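Local coordinates for protein polyketide biosynthesis 3-hydroxy-3-methylglutaryl-ACP synthase PksG (Bacillus subtilis, PDB 4YXT) that catalyses the aldol condensation of acetyl-ACP with a carrier-bound beta-ketothioester polyketide intermediate during synthesis of the antibiotic bacillaene, at residues Asn57-Ile62 against Glu97-Asn102. The protein carries 1 engineered substitution. Sequence-based numbering, arbitrary orientation.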
loop_
_atom_site.group_PDB
_atom_site.type_symbol
_atom_site.label_atom_id
_atom_site.label_comp_id
_atom_site.label_asym_id
_atom_site.label_seq_id
_atom_site.Cartn_x
_atom_site.Cartn_y
_atom_site.Cartn_z
ATOM N N ASN A 57 -17.757 8.785 3.153
ATOM C CA ASN A 57 -18.283 10.072 3.672
ATOM C C ASN A 57 -17.341 11.249 3.469
ATOM O O ASN A 57 -17.805 12.341 3.206
ATOM C CB ASN A 57 -18.705 9.918 5.118
ATOM C CG ASN A 57 -19.801 8.904 5.263
ATOM O OD1 ASN A 57 -20.622 8.761 4.378
ATOM N ND2 ASN A 57 -19.813 8.190 6.345
ATOM N N ALA A 58 -16.027 11.046 3.542
ATOM C CA ALA A 58 -15.128 12.146 3.195
ATOM C C ALA A 58 -15.143 12.462 1.710
ATOM O O ALA A 58 -15.076 13.622 1.333
ATOM C CB ALA A 58 -13.699 11.884 3.698
ATOM N N ALA A 59 -15.204 11.465 0.835
ATOM C CA ALA A 59 -15.012 11.740 -0.606
ATOM C C ALA A 59 -16.285 12.143 -1.337
ATOM O O ALA A 59 -16.270 12.844 -2.381
ATOM C CB ALA A 59 -14.414 10.531 -1.282
ATOM N N LYS A 60 -17.386 11.682 -0.805
ATOM C CA LYS A 60 -18.698 11.873 -1.425
ATOM C C LYS A 60 -18.935 13.341 -1.818
ATOM O O LYS A 60 -19.294 13.636 -2.997
ATOM C CB LYS A 60 -19.767 11.255 -0.508
ATOM C CG LYS A 60 -21.252 11.534 -0.837
ATOM C CD LYS A 60 -21.854 10.483 -1.755
ATOM C CE LYS A 60 -23.359 10.376 -1.578
ATOM N NZ LYS A 60 -24.013 11.716 -1.439
ATOM N N PRO A 61 -18.676 14.286 -0.887
ATOM C CA PRO A 61 -18.903 15.660 -1.264
ATOM C C PRO A 61 -17.997 16.169 -2.386
ATOM O O PRO A 61 -18.389 17.049 -3.155
ATOM C CB PRO A 61 -18.691 16.419 0.054
ATOM C CG PRO A 61 -19.131 15.432 1.108
ATOM C CD PRO A 61 -18.567 14.145 0.577
ATOM N N ILE A 62 -16.811 15.598 -2.505
ATOM C CA ILE A 62 -15.965 15.920 -3.613
ATOM C C ILE A 62 -16.585 15.373 -4.866
ATOM O O ILE A 62 -16.789 16.095 -5.825
ATOM C CB ILE A 62 -14.562 15.341 -3.470
ATOM C CG1 ILE A 62 -13.870 15.924 -2.238
ATOM C CG2 ILE A 62 -13.778 15.681 -4.735
ATOM C CD1 ILE A 62 -12.455 15.395 -2.046
ATOM N N GLU A 97 -16.936 1.034 -5.249
ATOM C CA GLU A 97 -18.309 0.624 -5.521
ATOM C C GLU A 97 -19.312 1.686 -5.059
ATOM O O GLU A 97 -20.204 2.093 -5.787
ATOM C CB GLU A 97 -18.569 -0.727 -4.802
ATOM C CG GLU A 97 -20.007 -1.266 -4.845
ATOM C CD GLU A 97 -20.437 -1.777 -6.222
ATOM O OE1 GLU A 97 -19.761 -1.465 -7.221
ATOM O OE2 GLU A 97 -21.462 -2.498 -6.312
ATOM N N TYR A 98 -19.209 2.129 -3.823
ATOM C CA TYR A 98 -20.245 3.014 -3.293
ATOM C C TYR A 98 -20.058 4.461 -3.729
ATOM O O TYR A 98 -20.967 5.276 -3.567
ATOM C CB TYR A 98 -20.317 2.886 -1.774
ATOM C CG TYR A 98 -20.935 1.592 -1.319
ATOM C CD1 TYR A 98 -20.162 0.461 -1.157
ATOM C CD2 TYR A 98 -22.304 1.507 -1.052
ATOM C CE1 TYR A 98 -20.717 -0.752 -0.769
ATOM C CE2 TYR A 98 -22.877 0.302 -0.646
ATOM C CZ TYR A 98 -22.073 -0.821 -0.510
ATOM O OH TYR A 98 -22.611 -1.998 -0.101
ATOM N N LEU A 99 -18.868 4.812 -4.210
ATOM C CA LEU A 99 -18.692 6.085 -4.923
ATOM C C LEU A 99 -19.113 6.028 -6.401
ATOM O O LEU A 99 -19.245 7.080 -7.030
ATOM C CB LEU A 99 -17.275 6.576 -4.857
ATOM C CG LEU A 99 -16.786 6.961 -3.463
ATOM C CD1 LEU A 99 -15.341 7.376 -3.517
ATOM C CD2 LEU A 99 -17.615 8.080 -2.839
ATOM N N GLY A 100 -19.348 4.834 -6.948
ATOM C CA GLY A 100 -19.796 4.730 -8.327
ATOM C C GLY A 100 -18.743 5.196 -9.266
ATOM O O GLY A 100 -19.065 5.829 -10.243
ATOM N N LEU A 101 -17.466 4.898 -8.973
ATOM C CA LEU A 101 -16.370 5.240 -9.876
ATOM C C LEU A 101 -16.362 4.347 -11.138
ATOM O O LEU A 101 -17.048 3.330 -11.173
ATOM C CB LEU A 101 -15.004 5.151 -9.149
ATOM C CG LEU A 101 -14.824 5.950 -7.859
ATOM C CD1 LEU A 101 -13.390 5.775 -7.348
ATOM C CD2 LEU A 101 -15.134 7.417 -8.150
ATOM N N ASN A 102 -15.673 4.802 -12.183
ATOM C CA ASN A 102 -15.553 4.061 -13.425
ATOM C C ASN A 102 -14.766 2.766 -13.174
ATOM O O ASN A 102 -13.786 2.782 -12.414
ATOM C CB ASN A 102 -14.766 4.935 -14.431
ATOM C CG ASN A 102 -14.463 4.230 -15.762
ATOM O OD1 ASN A 102 -15.019 3.189 -16.101
ATOM N ND2 ASN A 102 -13.559 4.808 -16.510
#
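Lys60 and Leu99 bring helices 51-64 and 91-99 together, with their CA atoms 6.8 Å apart. Both helices belong to the N-terminal part of the thiolase-like fold of HMG-CoA synthases. They meet away from the annotated active-site residues. Leu99 carries the contact from the last turn of its helix. Its CG lies anti to the carbonyl carbon (chi1 -66°), and its forked end reaches helix 51-64. The two methyls have different partners. CD1 packs methyl to methyl against Ala59 CB at 4.0 Å. CD2 rests beside the backbone of the next residue, 4.1 Å from Lys60 N. The CB of Lys60 adds a looser touch to the same methyl. Its amine leads away and forms a salt bridge with Asp64 on its own helix. The contact is small but largely buried. On the sheet side, Ala59 also meets Ala174 of strand 170-178, and Ile62 meets Leu176. Helix 51-64 is kinked at Pro61 and Ile62. Pro61 N has no hydrogen to give, and Ile62 N makes only a weak bond, to Ala59 O. A Schellman motif closes the end of helix 91-99. Gly100 makes the turn with a positive phi of 66°. Lys71 NZ donates hydrogen bonds to the carbonyl oxygens of Leu99 and Gly100. Within the final turn, Gly100 N bonds to Glu97 O at 3.1 Å.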